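Local coordinates for aldo-keto Reductase, OXIDOREDUCTASE (Salmonella typhimurium, PDB 5T79), which binds NADPH and probably works as an aldo-keto reductase that reduces aldehydes, among them 3-hydroxybutanal to 1,3-butanediol, at residues A[115-118]-A[119-123]; A[44-47]-A[48-52]. All coordinates share one frame; numbering follows the deposited sequence.

Contact 1 of 2, residues A[115-118]-A[119-123]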
loop_
_atom_site.group_PDB
_atom_site.type_symbol
_atom_site.label_atom_id
_atom_site.label_comp_id
_atom_site.label_asym_id
_atom_site.label_seq_id
_atom_site.Cartn_x
_atom_site.Cartn_y
_atom_site.Cartn_z
ATOM N N TYR A 115 6.593 18.771 11.226
ATOM C CA TYR A 115 5.475 18.264 10.437
ATOM C C TYR A 115 5.132 16.823 10.804
ATOM O O TYR A 115 3.945 16.540 11.007
ATOM C CB TYR A 115 5.754 18.405 8.930
ATOM C CG TYR A 115 4.767 17.732 7.994
ATOM C CD1 TYR A 115 3.386 17.917 8.139
ATOM C CD2 TYR A 115 5.211 17.015 6.895
ATOM C CE1 TYR A 115 2.477 17.301 7.262
ATOM C CE2 TYR A 115 4.321 16.453 5.984
ATOM C CZ TYR A 115 2.956 16.596 6.169
ATOM O OH TYR A 115 2.126 15.956 5.283
ATOM N N LEU A 116 6.129 15.921 10.873
ATOM C CA LEU A 116 5.852 14.496 11.165
ATOM C C LEU A 116 5.169 14.300 12.532
ATOM O O LEU A 116 4.181 13.558 12.619
ATOM C CB LEU A 116 7.134 13.650 11.078
ATOM C CG LEU A 116 7.385 12.978 9.702
ATOM C CD1 LEU A 116 7.460 13.992 8.568
ATOM C CD2 LEU A 116 8.703 12.157 9.706
ATOM N N ILE A 117 5.674 14.969 13.587
ATOM C CA ILE A 117 5.071 14.799 14.916
ATOM C C ILE A 117 3.663 15.434 14.945
ATOM O O ILE A 117 2.722 14.786 15.425
ATOM C CB ILE A 117 5.981 15.363 16.042
ATOM C CG1 ILE A 117 7.315 14.572 16.106
ATOM C CG2 ILE A 117 5.243 15.322 17.384
ATOM C CD1 ILE A 117 8.366 15.092 17.188
ATOM N N ALA A 118 3.520 16.685 14.454
ATOM C CA ALA A 118 2.195 17.334 14.466
ATOM C C ALA A 118 1.199 16.537 13.590
ATOM O O ALA A 118 0.042 16.375 13.984
ATOM C CB ALA A 118 2.290 18.781 13.980
ATOM N N SER A 119 1.650 16.024 12.430
ATOM C CA SER A 119 0.737 15.275 11.548
ATOM C C SER A 119 0.311 13.956 12.157
ATOM O O SER A 119 -0.869 13.630 12.090
ATOM C CB SER A 119 1.332 15.026 10.172
ATOM O OG SER A 119 0.318 14.434 9.371
ATOM N N LEU A 120 1.239 13.199 12.770
ATOM C CA LEU A 120 0.812 11.932 13.381
ATOM C C LEU A 120 -0.145 12.193 14.545
ATOM O O LEU A 120 -1.130 11.469 14.699
ATOM C CB LEU A 120 1.997 11.059 13.815
ATOM C CG LEU A 120 1.602 9.644 14.348
ATOM C CD1 LEU A 120 0.683 8.878 13.352
ATOM C CD2 LEU A 120 2.850 8.832 14.749
ATOM N N ASP A 121 0.086 13.256 15.333
ATOM C CA ASP A 121 -0.866 13.613 16.397
ATOM C C ASP A 121 -2.261 13.852 15.794
ATOM O O ASP A 121 -3.261 13.357 16.328
ATOM C CB ASP A 121 -0.375 14.883 17.147
ATOM C CG ASP A 121 0.703 14.639 18.197
ATOM O OD1 ASP A 121 0.947 13.453 18.545
ATOM O OD2 ASP A 121 1.298 15.625 18.668
ATOM N N GLN A 122 -2.329 14.596 14.669
ATOM C CA GLN A 122 -3.605 14.855 13.974
ATOM C C GLN A 122 -4.247 13.545 13.520
ATOM O O GLN A 122 -5.456 13.357 13.683
ATOM C CB GLN A 122 -3.382 15.747 12.726
ATOM C CG GLN A 122 -3.094 17.227 13.038
ATOM C CD GLN A 122 -3.142 18.082 11.778
ATOM O OE1 GLN A 122 -3.568 17.639 10.696
ATOM N NE2 GLN A 122 -2.737 19.359 11.895
ATOM N N SER A 123 -3.442 12.674 12.888
ATOM C CA SER A 123 -3.899 11.375 12.357
ATOM C C SER A 123 -4.460 10.459 13.471
ATOM O O SER A 123 -5.500 9.810 13.287
ATOM C CB SER A 123 -2.732 10.673 11.654
ATOM O OG SER A 123 -2.472 11.242 10.376
#
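Asp121 folds back over the turn of helix that carries Ile117, and its side chain runs past that residue's carbonyl oxygen. CB lies 3.5 Å from Ile117 O and equally close to Ala118 O. CG is set beside its own backbone N (chi1 -80°), which brings it to 3.4 Å from Ile117 O. At the tip, OD2 lies 4.2 Å from the branch methyl Ile117 CG2, the two side chains lying side by side and pointing the same way, while OD1 forms a salt bridge with Lys161. That bridge probably steadies the negative charge and helps hold the carboxylate's orientation. Ile117 O is itself engaged by Asp121 N at 3.0 Å, one of four successive i to i+4 bonds; the shortest joins Ser119 N to Tyr115 O at 2.7 Å. On another side of the helix, Ser119 CB meets Tyr115 CE1 at 3.9 Å, approaching the ring at a slant, and Asn64 ND2 binds both hydroxyls. Within the beta-alpha-beta crossover from strand 93-98 to strand 132-137, helix 113-127 packs Tyr115 and Ser119 on the first strand, Leu116 on the second, Leu120 on both, and Ile117 on helix 146-158.

Contact 2 of 2, residues A[44-47]-A[48-52]; sequences NSRA and LLQRA
The amide of Gln50 carries the aliphatic part of Arg46 over one of its faces, at the nitrogen end: Arg46 CG lies 3.5 Å from Gln50 NE2, and Arg46 CD follows at 3.7 Å from the same nitrogen, which is hydrogen-bonded to Asp84 OD2. The guanidinium is not stacked on this amide, for the two planes stand 66° apart. The second flat group, the amide of Asn44, is met in a similar way by a methyl: Leu48 CD1 sits above the plane near the nitrogen, 3.7 Å from Asn44 ND2, the two side chains passing at a slant. Asn44 ND2 also donates to Ser299 O.

Arg46 and Gln50 run side by side and point the same way although they start differently. Arg46 sends CG away from its backbone N (chi1 -171°) and bends at chi3 (-54°), turning NE away from Gln50, whereas the Gln50 chain leaves beside its own N and then stays extended. Near its root, Gln50 CG rests 3.4 Å from Arg46 O, the carbonyl that accepts a hydrogen bond from Gln50 N at 3.0 Å. Leu48 CG lies likewise 3.4 Å from Asn44 O, which accepts one from Leu48 N. With Leu49 N on Ser45 O and Arg51 N on Ala47 O, these bonds make an unbroken run of alpha-helical turns.

While the methylenes of Arg46 touch Gln50 directly, the polar ends are linked through a shared partner, Asp84 OD2, with which Arg46 NH1 forms a salt bridge; NH2 forms another with Glu83 OE1. The arginine's positive charge probably steadies both carboxylates of helix 72-85, and the neutral amide gives Asp84 a further donor without adding charge. Apolar contact along the methylenes is thus combined with polar anchoring of the tips.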
loop_
_atom_site.group_PDB
_atom_site.type_symbol
_atom_site.label_atom_id
_atom_site.label_comp_id
_atom_site.label_asym_id
_atom_site.label_seq_id
_atom_site.Cartn_x
_atom_site.Cartn_y
_atom_site.Cartn_z
ATOM N N ASN A 44 -20.804 2.336 1.390
ATOM C CA ASN A 44 -19.887 1.614 0.507
ATOM C C ASN A 44 -18.525 1.428 1.167
ATOM O O ASN A 44 -17.990 0.318 1.109
ATOM C CB ASN A 44 -19.745 2.313 -0.840
ATOM C CG ASN A 44 -18.866 1.532 -1.795
ATOM O OD1 ASN A 44 -19.068 0.326 -2.035
ATOM N ND2 ASN A 44 -17.820 2.182 -2.283
ATOM N N SER A 45 -17.955 2.491 1.791
ATOM C CA SER A 45 -16.668 2.411 2.509
ATOM C C SER A 45 -16.703 1.283 3.554
ATOM O O SER A 45 -15.776 0.473 3.666
ATOM C CB SER A 45 -16.385 3.743 3.213
ATOM O OG SER A 45 -16.248 4.771 2.252
ATOM N N ARG A 46 -17.809 1.224 4.307
ATOM C CA ARG A 46 -18.001 0.236 5.374
ATOM C C ARG A 46 -18.023 -1.176 4.775
ATOM O O ARG A 46 -17.351 -2.065 5.293
ATOM C CB ARG A 46 -19.325 0.542 6.124
ATOM C CG ARG A 46 -19.516 -0.292 7.379
ATOM C CD ARG A 46 -20.894 -0.119 7.988
ATOM N NE ARG A 46 -21.224 1.290 8.249
ATOM C CZ ARG A 46 -20.885 1.960 9.341
ATOM N NH1 ARG A 46 -20.178 1.368 10.301
ATOM N NH2 ARG A 46 -21.258 3.224 9.490
ATOM N N ALA A 47 -18.779 -1.368 3.682
ATOM C CA ALA A 47 -18.895 -2.656 2.984
ATOM C C ALA A 47 -17.517 -3.124 2.476
ATOM O O ALA A 47 -17.210 -4.314 2.565
ATOM C CB ALA A 47 -19.874 -2.538 1.812
ATOM N N LEU A 48 -16.690 -2.197 1.965
ATOM C CA LEU A 48 -15.319 -2.522 1.475
ATOM C C LEU A 48 -14.426 -3.013 2.620
ATOM O O LEU A 48 -13.796 -4.063 2.514
ATOM C CB LEU A 48 -14.661 -1.275 0.811
ATOM C CG LEU A 48 -15.281 -0.822 -0.511
ATOM C CD1 LEU A 48 -14.786 0.567 -0.922
ATOM C CD2 LEU A 48 -15.049 -1.853 -1.609
ATOM N N LEU A 49 -14.382 -2.269 3.723
ATOM C CA LEU A 49 -13.585 -2.691 4.876
ATOM C C LEU A 49 -14.062 -4.049 5.436
ATOM O O LEU A 49 -13.236 -4.894 5.746
ATOM C CB LEU A 49 -13.604 -1.628 5.987
ATOM C CG LEU A 49 -12.931 -0.297 5.645
ATOM C CD1 LEU A 49 -13.097 0.697 6.786
ATOM C CD2 LEU A 49 -11.464 -0.494 5.293
ATOM N N GLN A 50 -15.379 -4.257 5.560
ATOM C CA GLN A 50 -15.894 -5.518 6.099
ATOM C C GLN A 50 -15.591 -6.678 5.146
ATOM O O GLN A 50 -15.215 -7.758 5.611
ATOM C CB GLN A 50 -17.412 -5.415 6.363
ATOM C CG GLN A 50 -17.727 -4.502 7.563
ATOM C CD GLN A 50 -19.211 -4.445 7.848
ATOM O OE1 GLN A 50 -19.979 -5.230 7.325
ATOM N NE2 GLN A 50 -19.639 -3.562 8.737
ATOM N N ARG A 51 -15.754 -6.467 3.821
ATOM C CA ARG A 51 -15.475 -7.568 2.875
ATOM C C ARG A 51 -13.976 -7.925 2.895
ATOM O O ARG A 51 -13.618 -9.118 2.894
ATOM C CB ARG A 51 -15.925 -7.223 1.448
ATOM C CG ARG A 51 -15.876 -8.439 0.466
ATOM C CD ARG A 51 -16.843 -9.538 0.915
ATOM N NE ARG A 51 -16.868 -10.681 0.004
ATOM C CZ ARG A 51 -16.710 -11.951 0.371
ATOM N NH1 ARG A 51 -16.476 -12.261 1.642
ATOM N NH2 ARG A 51 -16.782 -12.921 -0.530
ATOM N N ALA A 52 -13.110 -6.893 2.968
ATOM C CA ALA A 52 -11.660 -7.095 3.009
ATOM C C ALA A 52 -11.265 -7.959 4.220
ATOM O O ALA A 52 -10.602 -8.981 4.038
ATOM C CB ALA A 52 -10.935 -5.755 3.051
#

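Overall arrangement
Contact 2 and contact 1 follow in series along the chain, each within a single helix that connects parallel strands of the TIM-barrel fold. Their centres are about 26 Å and their nearest atoms about 14 Å apart. Helix 72-85 meets both, through Glu83 and Asp84 beside 44-52 and through Glu74, which bonds to Ser123. Neither contact forms the cofactor site directly. The Leu48 side chain is about 8 Å from bound NADPH and about 6 Å from that of the NADPH-binding Gln303; the Tyr115 side chain is about 12 Å from the cofactor. The Ile117 side chain lies about 4 Å from that of His155, which is known to bind zinc, though none is bound to this chain.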